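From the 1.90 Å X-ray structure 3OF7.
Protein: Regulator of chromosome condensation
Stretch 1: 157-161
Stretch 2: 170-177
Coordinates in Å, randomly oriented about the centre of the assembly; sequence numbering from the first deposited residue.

Stretch 1, residues 157-161: DNMSC
Stretch 2, residues 170-177: YAWGTFRC

Three backbone hydrogen bonds join the two stretches. Ser 160 and Trp 172 form a reciprocal pair: Ser 160 N donates to Trp 172 O at 2.8 Å, and Trp 172 N donates to Ser 160 O at 3.0 Å. Thr 174 N donates to Asn 158 O at 2.9 Å. All three are near linear, with N-H...O angles of 155-159°. Water 1 adds a bridge, accepting from Asn 158 N at 3.2 Å and donating to Thr 174 O at 2.8 Å.

Strand 159-161 runs antiparallel to strand 170-173, with 165° between their directions. Met 159 faces Gly 173, Ser 160 faces Trp 172, and Cys 161 faces Ala 171. Met 159 CA lies 4.2 Å from Gly 173 CA, Ser 160 CA lies 5.2 Å from Trp 172 CA, and Cys 161 CA lies 4.4 Å from Ala 171 CA. The outer two pairs are non-hydrogen-bonded, where CA-H...O contacts close the gap: Met 159 CA lies 3.3 Å from Trp 172 O, and Ala 171 CA lies 3.2 Å from Ser 160 O.

Met 159 to Cys 161 are extended, as is Trp 172 (phi/psi -159/167). Gly 173 is at 99/-138, where a CB would jam against the preceding carbonyl. It would also strike Asn 158 O and Met 159 CA.

Ser 160 (chi1 m) and Trp 172 (chi1 p, chi2 104°) share one sheet face. The indole swings back over the serine. Ser 160 CB sits 3.4 Å from the centroid of the Trp 172 five-membered ring, over its face, in a CH-pi contact.

Cys 161 (t) and Ala 171 occupy the other face. Met 159 is p at all three chi angles. Its CE reaches Ala 171 CB at 3.8 Å, and its CG packs obliquely against Phe 175 CE2 at 3.3 Å. Phe 175 (m, chi2 103°) starts away, but its ring returns to the methionine.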

ATOM      1  N   ASP A 157      -1.029   9.343   2.447  1.00 15.34           N
ATOM      2  CA  ASP A 157      -2.036   9.883   3.360  1.00 16.17           C
ATOM      3  C   ASP A 157      -2.794  11.041   2.707  1.00 16.47           C
ATOM      4  O   ASP A 157      -4.025  11.101   2.787  1.00 17.42           O
ATOM      5  CB  ASP A 157      -1.407  10.351   4.675  1.00 16.52           C
ATOM      6  CG  ASP A 157      -1.290   9.241   5.705  1.00 18.13           C
ATOM      7  OD1 ASP A 157      -1.253   8.037   5.341  1.00 18.81           O
ATOM      8  OD2 ASP A 157      -1.205   9.584   6.898  1.00 20.21           O
ATOM      9  N   ASN A 158      -2.057  11.912   2.015  1.00 16.11           N
ATOM     10  CA  ASN A 158      -2.563  13.215   1.568  1.00 16.11           C
ATOM     11  C   ASN A 158      -2.317  13.532   0.074  1.00 15.86           C
ATOM     12  O   ASN A 158      -2.743  14.590  -0.418  1.00 16.27           O
ATOM     13  CB  ASN A 158      -1.935  14.326   2.438  1.00 16.01           C
ATOM     14  CG  ASN A 158      -2.126  14.092   3.937  0.80 16.54           C
ATOM     15  OD1 ASN A 158      -1.164  13.808   4.680  1.00 18.09           O
ATOM     16  ND2 ASN A 158      -3.365  14.208   4.387  1.00 14.01           N
ATOM     17  N   MET A 159      -1.628  12.639  -0.635  1.00 15.30           N
ATOM     18  CA  MET A 159      -1.359  12.845  -2.068  1.00 15.08           C
ATOM     19  C   MET A 159      -1.753  11.660  -2.931  1.00 14.39           C
ATOM     20  O   MET A 159      -1.914  10.538  -2.449  1.00 14.54           O
ATOM     21  CB  MET A 159       0.066  13.381  -2.372  1.00 15.07           C
ATOM     22  CG  MET A 159       1.230  12.401  -2.449  1.00 15.81           C
ATOM     23  SD  MET A 159       1.579  11.366  -3.911  1.00 12.18           S
ATOM     24  CE  MET A 159       2.062  12.502  -5.220  1.00 18.86           C
ATOM     25  N   SER A 160      -1.921  11.937  -4.214  1.00 14.29           N
ATOM     26  CA  SER A 160      -2.393  10.956  -5.164  1.00 14.08           C
ATOM     27  C   SER A 160      -1.524  11.031  -6.401  1.00 14.44           C
ATOM     28  O   SER A 160      -1.008  12.103  -6.741  1.00 14.17           O
ATOM     29  CB  SER A 160      -3.839  11.261  -5.528  1.00 13.85           C
ATOM     30  OG  SER A 160      -4.689  11.050  -4.416  1.00 13.15           O
ATOM     31  N   CYS A 161      -1.362   9.895  -7.065  1.00 14.55           N
ATOM     32  CA  CYS A 161      -0.490   9.804  -8.226  1.00 15.22           C
ATOM     33  C   CYS A 161      -1.032   8.803  -9.236  1.00 15.48           C
ATOM     34  O   CYS A 161      -1.531   7.745  -8.858  1.00 15.07           O
ATOM     35  CB  CYS A 161       0.928   9.422  -7.805  1.00 14.98           C
ATOM     36  SG  CYS A 161       2.150   9.553  -9.137  1.00 17.64           S
ATOM     37  N   TYR A 170       0.956  12.072 -13.259  1.00 19.38           N
ATOM     38  CA  TYR A 170       0.068  13.118 -12.752  1.00 19.26           C
ATOM     39  C   TYR A 170      -0.070  12.967 -11.243  1.00 18.81           C
ATOM     40  O   TYR A 170      -0.187  11.854 -10.733  1.00 19.19           O
ATOM     41  CB  TYR A 170      -1.306  13.095 -13.446  1.00 19.12           C
ATOM     42  CG  TYR A 170      -1.306  13.859 -14.756  1.00 19.42           C
ATOM     43  CD1 TYR A 170      -0.541  13.420 -15.838  1.00 19.37           C
ATOM     44  CD2 TYR A 170      -2.044  15.037 -14.901  1.00 20.65           C
ATOM     45  CE1 TYR A 170      -0.511  14.125 -17.033  1.00 20.61           C
ATOM     46  CE2 TYR A 170      -2.027  15.749 -16.098  1.00 21.50           C
ATOM     47  CZ  TYR A 170      -1.257  15.285 -17.158  1.00 21.51           C
ATOM     48  OH  TYR A 170      -1.235  15.987 -18.342  1.00 21.82           O
ATOM     49  N   ALA A 171      -0.025  14.090 -10.541  1.00 18.34           N
ATOM     50  CA  ALA A 171      -0.046  14.090  -9.082  1.00 17.55           C
ATOM     51  C   ALA A 171      -0.947  15.197  -8.565  1.00 17.46           C
ATOM     52  O   ALA A 171      -1.177  16.197  -9.259  1.00 17.23           O
ATOM     53  CB  ALA A 171       1.360  14.224  -8.528  1.00 17.48           C
ATOM     54  N   TRP A 172      -1.490  14.989  -7.363  1.00 16.98           N
ATOM     55  CA  TRP A 172      -2.338  15.979  -6.688  1.00 16.53           C
ATOM     56  C   TRP A 172      -2.400  15.734  -5.175  1.00 16.69           C
ATOM     57  O   TRP A 172      -1.967  14.683  -4.686  1.00 16.05           O
ATOM     58  CB  TRP A 172      -3.749  16.059  -7.316  1.00 16.85           C
ATOM     59  CG  TRP A 172      -4.580  14.780  -7.333  1.00 16.20           C
ATOM     60  CD1 TRP A 172      -5.627  14.477  -6.503  1.00 17.13           C
ATOM     61  CD2 TRP A 172      -4.456  13.667  -8.238  1.00 15.49           C
ATOM     62  NE1 TRP A 172      -6.156  13.244  -6.825  1.00 15.55           N
ATOM     63  CE2 TRP A 172      -5.454  12.726  -7.884  1.00 15.78           C
ATOM     64  CE3 TRP A 172      -3.595  13.369  -9.308  1.00 16.93           C
ATOM     65  CZ2 TRP A 172      -5.616  11.510  -8.561  1.00 15.18           C
ATOM     66  CZ3 TRP A 172      -3.750  12.150  -9.981  1.00 16.73           C
ATOM     67  CH2 TRP A 172      -4.757  11.236  -9.600  1.00 16.73           C
ATOM     68  N   GLY A 173      -2.913  16.718  -4.442  1.00 16.30           N
ATOM     69  CA  GLY A 173      -2.972  16.659  -2.978  1.00 16.15           C
ATOM     70  C   GLY A 173      -1.818  17.447  -2.385  1.00 16.58           C
ATOM     71  O   GLY A 173      -1.492  18.541  -2.877  1.00 16.04           O
ATOM     72  N   THR A 174      -1.192  16.900  -1.341  1.00 15.85           N
ATOM     73  CA  THR A 174      -0.064  17.564  -0.678  1.00 16.07           C
ATOM     74  C   THR A 174       0.736  16.565   0.147  1.00 16.05           C
ATOM     75  O   THR A 174       0.315  15.412   0.301  1.00 16.31           O
ATOM     76  CB  THR A 174      -0.532  18.745   0.227  1.00 16.15           C
ATOM     77  OG1 THR A 174       0.585  19.592   0.535  1.00 17.30           O
ATOM     78  CG2 THR A 174      -1.149  18.238   1.544  1.00 15.94           C
ATOM     79  N   PHE A 175       1.890  16.991   0.653  1.00 15.68           N
ATOM     80  CA  PHE A 175       2.607  16.227   1.669  1.00 16.41           C
ATOM     81  C   PHE A 175       2.554  16.954   3.000  1.00 17.32           C
ATOM     82  O   PHE A 175       2.858  18.155   3.089  1.00 17.31           O
ATOM     83  CB  PHE A 175       4.072  15.987   1.283  1.00 16.09           C
ATOM     84  CG  PHE A 175       4.250  15.368  -0.070  1.00 16.20           C
ATOM     85  CD1 PHE A 175       4.641  16.145  -1.158  1.00 16.28           C
ATOM     86  CD2 PHE A 175       4.018  14.010  -0.263  1.00 15.56           C
ATOM     87  CE1 PHE A 175       4.808  15.569  -2.435  1.00 15.94           C
ATOM     88  CE2 PHE A 175       4.185  13.426  -1.531  1.00 16.90           C
ATOM     89  CZ  PHE A 175       4.579  14.217  -2.620  1.00 15.31           C
ATOM     90  N   ARG A 176       2.165  16.218   4.036  1.00 18.03           N
ATOM     91  CA  ARG A 176       2.291  16.704   5.394  1.00 19.58           C
ATOM     92  C   ARG A 176       3.630  16.293   5.996  1.00 20.35           C
ATOM     93  O   ARG A 176       4.400  15.537   5.405  1.00 20.27           O
ATOM     94  CB  ARG A 176       1.135  16.193   6.262  1.00 19.41           C
ATOM     95  CG  ARG A 176      -0.194  16.878   5.994  1.00 20.63           C
ATOM     96  CD  ARG A 176      -1.260  16.350   6.945  1.00 22.83           C
ATOM     97  NE  ARG A 176      -2.589  16.845   6.599  1.00 25.93           N
ATOM     98  CZ  ARG A 176      -3.107  17.989   7.037  0.70 27.60           C
ATOM     99  NH1 ARG A 176      -2.414  18.775   7.856  1.00 28.88           N
ATOM    100  NH2 ARG A 176      -4.324  18.346   6.651  1.00 28.98           N
ATOM    101  N   CYS A 177       3.902  16.829   7.176  1.00 21.93           N
ATOM    102  CA  CYS A 177       5.058  16.474   7.968  1.00 23.62           C
ATOM    103  C   CYS A 177       4.595  16.433   9.429  1.00 24.40           C
ATOM    104  O   CYS A 177       3.406  16.613   9.713  1.00 24.60           O
ATOM    105  CB  CYS A 177       6.159  17.515   7.770  1.00 23.47           C
ATOM    106  SG  CYS A 177       5.623  19.181   8.173  1.00 27.27           S
TER
HETATM  107  O   HOH W   1       0.929  12.897   1.337  1.00 14.85           O